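Local atomic coordinates of dioxygenase (Pseudomonas brassicacearum, PDB entry 5V2D), a protein that probably cleaves the central double bond of lignin-derived stilbenes with molecular oxygen at a bound iron ion. Residues A140-I145 with M492-C497; A66-Y71 with L99-V104; G149-L154 with W161-E166. One frame throughout, in Å; residues are numbered along the deposited sequence.

Interaction 1 of 3, residues A140-I145 with M492-C497; sequences ANTSVI and MSLHGC. With FE (Fe (III) ion), chain E.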
loop_
_atom_site.group_PDB
_atom_site.type_symbol
_atom_site.label_atom_id
_atom_site.label_comp_id
_atom_site.label_asym_id
_atom_site.label_seq_id
_atom_site.Cartn_x
_atom_site.Cartn_y
_atom_site.Cartn_z
ATOM N N ALA A 140 5.861 -9.568 4.666
ATOM C CA ALA A 140 4.686 -9.052 5.354
ATOM C C ALA A 140 4.797 -7.525 5.504
ATOM O O ALA A 140 4.549 -7.031 6.589
ATOM C CB ALA A 140 4.547 -9.724 6.702
ATOM N N ASN A 141 5.169 -6.831 4.422
ATOM C CA ASN A 141 5.638 -5.446 4.472
ATOM C C ASN A 141 4.771 -4.361 3.864
ATOM O O ASN A 141 5.242 -3.220 3.779
ATOM C CB ASN A 141 7.047 -5.393 3.896
ATOM C CG ASN A 141 7.087 -5.502 2.411
ATOM O OD1 ASN A 141 6.092 -5.798 1.780
ATOM N ND2 ASN A 141 8.282 -5.247 1.835
ATOM N N THR A 142 3.554 -4.713 3.404
ATOM C CA THR A 142 2.819 -3.814 2.522
ATOM C C THR A 142 1.644 -3.129 3.151
ATOM O O THR A 142 1.467 -1.892 2.973
ATOM C CB THR A 142 2.438 -4.540 1.218
ATOM O OG1 THR A 142 3.640 -4.947 0.569
ATOM C CG2 THR A 142 1.701 -3.650 0.264
ATOM N N SER A 143 0.815 -3.866 3.897
ATOM C CA SER A 143 -0.297 -3.245 4.600
ATOM C C SER A 143 -0.525 -3.866 5.930
ATOM O O SER A 143 -0.053 -4.946 6.238
ATOM C CB SER A 143 -1.635 -3.441 3.835
ATOM O OG SER A 143 -1.589 -2.838 2.553
ATOM N N VAL A 144 -1.345 -3.182 6.734
ATOM C CA VAL A 144 -1.807 -3.693 8.005
ATOM C C VAL A 144 -3.287 -3.449 8.114
ATOM O O VAL A 144 -3.791 -2.439 7.622
ATOM C CB VAL A 144 -1.028 -3.083 9.199
ATOM C CG1 VAL A 144 0.354 -3.679 9.336
ATOM C CG2 VAL A 144 -0.900 -1.562 9.072
ATOM N N ILE A 145 -4.017 -4.378 8.729
ATOM C CA ILE A 145 -5.448 -4.182 8.974
ATOM C C ILE A 145 -5.872 -4.976 10.187
ATOM O O ILE A 145 -5.384 -6.080 10.382
ATOM C CB ILE A 145 -6.280 -4.587 7.737
ATOM C CG1 ILE A 145 -7.619 -3.930 7.765
ATOM C CG2 ILE A 145 -6.449 -6.116 7.605
ATOM C CD1 ILE A 145 -8.411 -4.116 6.503
ATOM N N MET A 492 10.469 5.774 5.017
ATOM C CA MET A 492 9.270 5.737 4.159
ATOM C C MET A 492 8.556 4.445 4.358
ATOM O O MET A 492 9.202 3.410 4.469
ATOM C CB MET A 492 9.643 6.011 2.700
ATOM C CG MET A 492 8.501 6.030 1.722
ATOM S SD MET A 492 7.371 7.378 2.157
ATOM C CE MET A 492 6.121 7.237 0.931
ATOM N N SER A 493 7.233 4.494 4.377
ATOM C CA SER A 493 6.376 3.384 4.655
ATOM C C SER A 493 5.549 3.033 3.432
ATOM O O SER A 493 5.541 3.734 2.370
ATOM C CB SER A 493 5.449 3.656 5.848
ATOM O OG SER A 493 6.211 4.133 6.995
ATOM N N LEU A 494 4.802 1.977 3.575
ATOM C CA LEU A 494 3.738 1.676 2.674
ATOM C C LEU A 494 2.403 1.962 3.370
ATOM O O LEU A 494 2.188 3.111 3.802
ATOM C CB LEU A 494 3.925 0.277 2.099
ATOM C CG LEU A 494 5.020 0.136 1.055
ATOM C CD1 LEU A 494 5.275 -1.366 0.682
ATOM C CD2 LEU A 494 4.788 0.973 -0.182
ATOM N N HIS A 495 1.509 1.011 3.491
ATOM C CA HIS A 495 0.145 1.339 3.897
ATOM C C HIS A 495 -0.147 1.259 5.369
ATOM O O HIS A 495 0.571 0.585 6.095
ATOM C CB HIS A 495 -0.857 0.439 3.139
ATOM C CG HIS A 495 -0.728 0.593 1.683
ATOM N ND1 HIS A 495 -1.173 1.743 1.022
ATOM C CD2 HIS A 495 -0.241 -0.253 0.720
ATOM C CE1 HIS A 495 -0.963 1.581 -0.288
ATOM N NE2 HIS A 495 -0.397 0.388 -0.491
ATOM N N GLY A 496 -1.145 2.016 5.807
ATOM C CA GLY A 496 -1.525 2.019 7.219
ATOM C C GLY A 496 -3.012 1.990 7.405
ATOM O O GLY A 496 -3.812 1.950 6.412
ATOM N N CYS A 497 -3.444 2.034 8.660
ATOM C CA CYS A 497 -4.911 1.987 8.922
ATOM C C CYS A 497 -5.153 2.593 10.282
ATOM O O CYS A 497 -4.242 2.701 11.138
ATOM C CB CYS A 497 -5.447 0.572 8.925
ATOM S SG CYS A 497 -4.775 -0.457 10.264
HETATM FE FE FE E . -0.494 -0.730 -2.286
HETATM O O HOH W 1 -3.026 -0.892 5.484
HETATM O O HOH W 2 1.533 -0.381 -2.456
#

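Interaction 2 of 3, residues A66-Y71 with L99-V104; sequences APDPQY and LRRRYV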
loop_
_atom_site.group_PDB
_atom_site.type_symbol
_atom_site.label_atom_id
_atom_site.label_comp_id
_atom_site.label_asym_id
_atom_site.label_seq_id
_atom_site.Cartn_x
_atom_site.Cartn_y
_atom_site.Cartn_z
ATOM N N ALA A 66 6.215 -0.358 7.269
ATOM C CA ALA A 66 7.271 0.047 6.401
ATOM C C ALA A 66 8.214 -1.120 6.058
ATOM O O ALA A 66 8.711 -1.758 6.939
ATOM C CB ALA A 66 8.086 1.130 7.039
ATOM N N PRO A 67 8.577 -1.228 4.796
ATOM C CA PRO A 67 9.752 -2.025 4.478
ATOM C C PRO A 67 10.973 -1.418 5.136
ATOM O O PRO A 67 11.153 -0.199 5.073
ATOM C CB PRO A 67 9.842 -1.940 2.948
ATOM C CG PRO A 67 8.509 -1.485 2.507
ATOM C CD PRO A 67 7.981 -0.606 3.598
ATOM N N ASP A 68 11.761 -2.222 5.826
ATOM C CA ASP A 68 12.919 -1.706 6.531
ATOM C C ASP A 68 13.949 -2.870 6.666
ATOM O O ASP A 68 13.920 -3.635 7.631
ATOM C CB ASP A 68 12.512 -1.157 7.880
ATOM C CG ASP A 68 13.572 -0.217 8.507
ATOM O OD1 ASP A 68 13.248 0.350 9.570
ATOM O OD2 ASP A 68 14.696 0.029 7.925
ATOM N N PRO A 69 14.799 -3.057 5.681
ATOM C CA PRO A 69 15.600 -4.338 5.607
ATOM C C PRO A 69 16.488 -4.532 6.752
ATOM O O PRO A 69 17.240 -3.653 7.117
ATOM C CB PRO A 69 16.405 -4.254 4.309
ATOM C CG PRO A 69 16.171 -2.902 3.821
ATOM C CD PRO A 69 15.103 -2.138 4.581
ATOM N N GLN A 70 16.397 -5.720 7.385
ATOM C CA GLN A 70 17.177 -6.012 8.542
ATOM C C GLN A 70 18.653 -6.060 8.186
ATOM O O GLN A 70 19.486 -5.637 8.997
ATOM C CB GLN A 70 16.783 -7.355 9.140
ATOM C CG GLN A 70 17.624 -7.837 10.317
ATOM C CD GLN A 70 17.332 -7.087 11.566
ATOM O OE1 GLN A 70 16.576 -7.549 12.402
ATOM N NE2 GLN A 70 17.952 -5.870 11.697
ATOM N N TYR A 71 18.980 -6.591 7.028
ATOM C CA TYR A 71 20.377 -6.651 6.570
ATOM C C TYR A 71 20.607 -6.069 5.189
ATOM O O TYR A 71 19.688 -6.053 4.362
ATOM C CB TYR A 71 20.826 -8.128 6.516
ATOM C CG TYR A 71 20.980 -8.777 7.875
ATOM C CD1 TYR A 71 22.035 -8.503 8.697
ATOM C CD2 TYR A 71 19.985 -9.643 8.355
ATOM C CE1 TYR A 71 22.163 -9.083 9.950
ATOM C CE2 TYR A 71 20.060 -10.211 9.615
ATOM C CZ TYR A 71 21.157 -9.951 10.420
ATOM O OH TYR A 71 21.202 -10.582 11.631
ATOM N N LEU A 99 4.267 5.337 21.014
ATOM C CA LEU A 99 4.691 4.658 19.785
ATOM C C LEU A 99 5.346 3.337 20.174
ATOM O O LEU A 99 6.149 3.263 21.131
ATOM C CB LEU A 99 5.674 5.481 19.034
ATOM C CG LEU A 99 6.399 4.847 17.854
ATOM C CD1 LEU A 99 5.489 4.433 16.730
ATOM C CD2 LEU A 99 7.435 5.870 17.404
ATOM N N ARG A 100 4.953 2.310 19.438
ATOM C CA ARG A 100 5.705 1.054 19.380
ATOM C C ARG A 100 6.004 0.697 17.970
ATOM O O ARG A 100 5.178 0.893 17.120
ATOM C CB ARG A 100 4.824 -0.029 19.891
ATOM C CG ARG A 100 4.883 -0.215 21.293
ATOM C CD ARG A 100 4.948 -1.809 21.339
ATOM N NE ARG A 100 5.568 -2.336 22.553
ATOM C CZ ARG A 100 4.983 -2.198 23.728
ATOM N NH1 ARG A 100 3.769 -1.599 23.866
ATOM N NH2 ARG A 100 5.617 -2.681 24.776
ATOM N N ARG A 101 7.219 0.181 17.725
ATOM C CA ARG A 101 7.663 -0.127 16.371
ATOM C C ARG A 101 8.387 -1.474 16.479
ATOM O O ARG A 101 9.332 -1.573 17.291
ATOM C CB ARG A 101 8.553 0.940 15.837
ATOM C CG ARG A 101 8.928 0.780 14.370
ATOM C CD ARG A 101 9.532 2.081 13.823
ATOM N NE ARG A 101 9.734 2.053 12.375
ATOM C CZ ARG A 101 10.850 1.906 11.712
ATOM N NH1 ARG A 101 12.006 1.638 12.324
ATOM N NH2 ARG A 101 10.785 1.967 10.370
ATOM N N ARG A 102 7.950 -2.455 15.720
ATOM C CA ARG A 102 8.493 -3.829 15.804
ATOM C C ARG A 102 8.487 -4.495 14.414
ATOM O O ARG A 102 7.558 -4.292 13.628
ATOM C CB ARG A 102 7.672 -4.757 16.751
ATOM C CG ARG A 102 7.569 -4.391 18.224
ATOM C CD ARG A 102 8.935 -4.518 18.948
ATOM N NE ARG A 102 9.060 -4.474 20.415
ATOM C CZ ARG A 102 9.355 -3.408 21.180
ATOM N NH1 ARG A 102 9.442 -2.192 20.693
ATOM N NH2 ARG A 102 9.521 -3.567 22.487
ATOM N N TYR A 103 9.467 -5.353 14.200
ATOM C CA TYR A 103 9.531 -6.178 13.011
ATOM C C TYR A 103 8.501 -7.253 13.096
ATOM O O TYR A 103 8.258 -7.825 14.180
ATOM C CB TYR A 103 10.888 -6.864 12.867
ATOM C CG TYR A 103 11.962 -6.074 12.130
ATOM C CD1 TYR A 103 13.144 -5.774 12.722
ATOM C CD2 TYR A 103 11.742 -5.628 10.818
ATOM C CE1 TYR A 103 14.130 -5.105 12.028
ATOM C CE2 TYR A 103 12.748 -4.981 10.133
ATOM C CZ TYR A 103 13.934 -4.684 10.782
ATOM O OH TYR A 103 14.892 -3.969 10.087
ATOM N N VAL A 104 7.876 -7.547 11.970
ATOM C CA VAL A 104 7.133 -8.813 11.832
ATOM C C VAL A 104 8.153 -9.967 11.859
ATOM O O VAL A 104 9.069 -10.016 11.054
ATOM C CB VAL A 104 6.341 -8.916 10.521
ATOM C CG1 VAL A 104 5.412 -10.087 10.552
ATOM C CG2 VAL A 104 5.439 -7.681 10.330
#

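Interaction 3 of 3, residues G149-L154 with W161-E166; sequences GVLLAL and WAMDLE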
loop_
_atom_site.group_PDB
_atom_site.type_symbol
_atom_site.label_atom_id
_atom_site.label_comp_id
_atom_site.label_asym_id
_atom_site.label_seq_id
_atom_site.Cartn_x
_atom_site.Cartn_y
_atom_site.Cartn_z
ATOM N N GLY A 149 -9.605 -9.822 16.061
ATOM C CA GLY A 149 -8.851 -9.745 17.288
ATOM C C GLY A 149 -7.331 -9.683 17.154
ATOM O O GLY A 149 -6.614 -9.676 18.142
ATOM N N VAL A 150 -6.843 -9.663 15.911
ATOM C CA VAL A 150 -5.427 -9.454 15.650
ATOM C C VAL A 150 -5.196 -8.335 14.638
ATOM O O VAL A 150 -6.119 -7.839 13.975
ATOM C CB VAL A 150 -4.722 -10.770 15.186
ATOM C CG1 VAL A 150 -4.888 -11.857 16.211
ATOM C CG2 VAL A 150 -5.205 -11.257 13.845
ATOM N N LEU A 151 -3.917 -7.925 14.534
ATOM C CA LEU A 151 -3.473 -7.078 13.424
ATOM C C LEU A 151 -2.860 -8.006 12.338
ATOM O O LEU A 151 -1.994 -8.825 12.657
ATOM C CB LEU A 151 -2.373 -6.136 13.897
ATOM C CG LEU A 151 -2.051 -5.031 12.838
ATOM C CD1 LEU A 151 -3.172 -4.034 12.741
ATOM C CD2 LEU A 151 -0.762 -4.324 13.154
ATOM N N LEU A 152 -3.336 -7.870 11.102
ATOM C CA LEU A 152 -2.755 -8.621 9.985
ATOM C C LEU A 152 -1.744 -7.738 9.277
ATOM O O LEU A 152 -2.057 -6.580 8.958
ATOM C CB LEU A 152 -3.799 -9.002 8.998
ATOM C CG LEU A 152 -4.833 -10.013 9.559
ATOM C CD1 LEU A 152 -5.829 -10.289 8.436
ATOM C CD2 LEU A 152 -4.187 -11.258 10.138
ATOM N N ALA A 153 -0.553 -8.224 9.138
ATOM C CA ALA A 153 0.497 -7.625 8.315
ATOM C C ALA A 153 0.552 -8.429 7.035
ATOM O O ALA A 153 0.714 -9.671 7.035
ATOM C CB ALA A 153 1.854 -7.675 9.005
ATOM N N LEU A 154 0.337 -7.746 5.922
ATOM C CA LEU A 154 0.026 -8.392 4.665
ATOM C C LEU A 154 1.082 -8.084 3.578
ATOM O O LEU A 154 1.592 -6.962 3.462
ATOM C CB LEU A 154 -1.302 -7.945 4.165
ATOM C CG LEU A 154 -2.459 -8.124 5.155
ATOM C CD1 LEU A 154 -3.113 -6.747 5.416
ATOM C CD2 LEU A 154 -3.481 -9.063 4.542
ATOM N N TRP A 161 0.586 -12.289 8.227
ATOM C CA TRP A 161 1.160 -12.607 9.508
ATOM C C TRP A 161 0.389 -11.817 10.595
ATOM O O TRP A 161 0.095 -10.630 10.440
ATOM C CB TRP A 161 2.662 -12.260 9.535
ATOM C CG TRP A 161 3.410 -13.313 8.859
ATOM C CD1 TRP A 161 3.368 -13.626 7.541
ATOM C CD2 TRP A 161 4.194 -14.325 9.491
ATOM N NE1 TRP A 161 4.106 -14.754 7.316
ATOM C CE2 TRP A 161 4.615 -15.211 8.495
ATOM C CE3 TRP A 161 4.597 -14.551 10.795
ATOM C CZ2 TRP A 161 5.444 -16.297 8.776
ATOM C CZ3 TRP A 161 5.418 -15.628 11.076
ATOM C CH2 TRP A 161 5.808 -16.499 10.088
ATOM N N ALA A 162 -0.030 -12.528 11.643
ATOM C CA ALA A 162 -0.765 -11.881 12.720
ATOM C C ALA A 162 0.155 -11.350 13.781
ATOM O O ALA A 162 1.190 -11.964 14.090
ATOM C CB ALA A 162 -1.797 -12.848 13.291
ATOM N N MET A 163 -0.244 -10.201 14.307
ATOM C CA MET A 163 0.389 -9.556 15.398
ATOM C C MET A 163 -0.594 -9.149 16.490
ATOM O O MET A 163 -1.772 -8.869 16.235
ATOM C CB MET A 163 1.136 -8.344 14.872
ATOM C CG MET A 163 2.151 -8.684 13.735
ATOM S SD MET A 163 2.763 -7.074 13.130
ATOM C CE MET A 163 4.309 -6.944 14.058
ATOM N N ASP A 164 -0.071 -9.050 17.712
ATOM C CA ASP A 164 -0.900 -8.616 18.848
ATOM C C ASP A 164 -1.207 -7.115 18.650
ATOM O O ASP A 164 -0.273 -6.290 18.410
ATOM C CB ASP A 164 -0.151 -8.847 20.151
ATOM C CG ASP A 164 -0.951 -8.427 21.359
ATOM O OD1 ASP A 164 -1.186 -7.233 21.639
ATOM O OD2 ASP A 164 -1.349 -9.318 22.078
ATOM N N LEU A 165 -2.474 -6.751 18.745
ATOM C CA LEU A 165 -2.893 -5.349 18.546
ATOM C C LEU A 165 -2.227 -4.337 19.517
ATOM O O LEU A 165 -1.987 -3.207 19.148
ATOM C CB LEU A 165 -4.387 -5.248 18.724
ATOM C CG LEU A 165 -5.169 -5.819 17.492
ATOM C CD1 LEU A 165 -6.608 -6.192 17.906
ATOM C CD2 LEU A 165 -5.105 -4.857 16.255
ATOM N N GLU A 166 -1.884 -4.763 20.744
ATOM C CA GLU A 166 -1.282 -3.855 21.706
ATOM C C GLU A 166 0.215 -3.901 21.685
ATOM O O GLU A 166 0.828 -2.862 21.604
ATOM C CB GLU A 166 -1.777 -4.149 23.112
ATOM C CG GLU A 166 -3.316 -3.984 23.195
ATOM C CD GLU A 166 -3.860 -3.981 24.628
ATOM O OE1 GLU A 166 -4.731 -3.113 24.940
ATOM O OE2 GLU A 166 -3.398 -4.840 25.445
HETATM O O HOH W 3 -4.332 -8.842 19.502
#

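Interaction 1 of 3, residues A140-I145 with M492-C497
The imidazole of His495 is met at its rim by Thr142: the methyl CG2 lies in the ring plane, 3.9 Å from His495 CD2, and the carbonyl Thr142 O also sits near that plane, while Ser143 OG approaches obliquely. The ring marks the core of a seven-bladed beta-propeller, the fold of carotenoid cleavage oxygenases, where His495 NE2 binds iron at 2.1 Å together with His188, His239, His304 and a water. The two segments run nearly parallel, 14° apart, and lie on the facing edge strands of two blades. His495 CG stands opposite its own carbonyl carbon (chi1 -58°), which sends the ring along the Thr142 side chain, the two pointing the same way. The backbone at His495 is held by N donating to Thr142 O (2.9 Å, N-H...O angle 157°), and the ring by ND1 hydrogen-bonded to Glu437, a second-shell partner. A classic beta bulge sets Thr142 and Ser143 together opposite Leu154 of strand 150-154, and Ser143 OG is satisfied by Ala187 O. Leu494 reaches over the loop before the bulge, its CD1 resting 3.6 Å from the buried Asn141 O, which has no polar partner in the model. Farther along, a water accepts from Val144 N (3.1 Å) and gives a weak bond to Gly496 O. Beside it, Val144 CG2 packs 4.1 Å from Gly496 CA.

Interaction 2 of 3, residues A66-Y71 with L99-V104
Strands 60-67 and 96-103 belong to one antiparallel blade but are not neighbours in it, strand 85-93 lying between them, and at their ends Tyr103 and Arg101 both reach across to Asp68. The phenol hydroxyl Tyr103 OH donates to Asp68 O at 2.7 Å; the carbonyl oxygen lies at the edge of the ring, in its plane, whereas the donor stands 38° out of the carbonyl plane. The Arg101 side chain leaves its strand with CG opposite the backbone N (chi1 -173°) and stays extended to NE, which carries the guanidinium past strand 85-93 to Asp68. There it closes a salt bridge on a single oxygen: NH2 is 3.1 Å from Asp68 OD1, and NH1 adds a weak bond to the same atom at 3.3 Å. The planes of the two groups are 49° apart. Here, at the end of two strands of a propeller blade, the chain leaving strand 60-67 is also tied to the residues before strand 43-45: Asp68 OD2 accepts from Ser39 N, and Arg101 NH1 donates to Ile41 O. Gln70 OE1 lies 3.5 Å from Tyr103 CE1, the amide steeply inclined to the ring, and accepts from Arg113 of helix 107-115. A phenylalanine in place of Tyr103 would probably leave Asp68 O without its hydroxyl donor and the loop less firmly fixed. Tyr103 OH also touches Gln70 CA at 3.4 Å.

Interaction 3 of 3, residues G149-L154 with W161-E166
Strands 150-154 and 161-163 run antiparallel with a marked twist, their N-to-C directions 144° apart and their axes 4.6 Å apart at closest approach. Leu151 pairs with Met163 and Ala153 with Trp161 as hydrogen-bonded pairs, each through two backbone bonds lying in the carbonyl plane. Of these Ala153 N to Trp161 O is almost straight (2.8 Å, 177°), and Leu151 N to Met163 O measures 2.9 Å. Leu152 and Ala162 form the non-hydrogen-bonded pair between them. On the face carrying Leu151, Ala153, Trp161 and Met163, the methyl Ala153 CB meets Met163 SD at 4.3 Å; Met163 and Leu151 also touch Val87 of strand 85-93, from a neighbouring blade. On the other face Val150 CG2 packs on Ala162 CB at 3.8 Å. Beyond the paired residues Leu165 folds back over the start of the first strand: with CG opposite its carbonyl carbon (chi1 -75°), the two branches lie along one side of the backbone, CD2 3.8 Å from Leu151 CB and CD1 3.5 Å from Gly149 O. The Gly149 carbonyl accepts a hydrogen bond from a water, which in turn accepts from Leu165 N at 2.9 Å. Just before, Asp164 OD1 takes the N-H of Glu166 in an Asx turn. The whole is a beta hairpin forming the two middle strands of a four-stranded antiparallel blade, as in the seven-bladed propellers of the carotenoid oxygenase family.

How the interactions relate
Interaction 1 lies between the blades to which the other two belong, with its centre about 11 Å from that of interaction 2 and about 12 Å from that of interaction 3. It is the one that holds an iron ligand; the side chains of Ala66 and Ala153 are each about 13 Å from the metal. Strand 143-147 is followed in the chain, and flanked in the sheet, by strand 150-154 of interaction 3, with Ile145 O and Leu152 N 2.8 Å apart, a probable hydrogen bond. On the other side, Leu494 CD1 packs 3.7 Å from Pro67 CG. Interactions 2 and 3 meet directly where Val104 CG1 touches Trp161 CB at 3.6 Å, so the chain just past strand 96-103 packs on the hairpin.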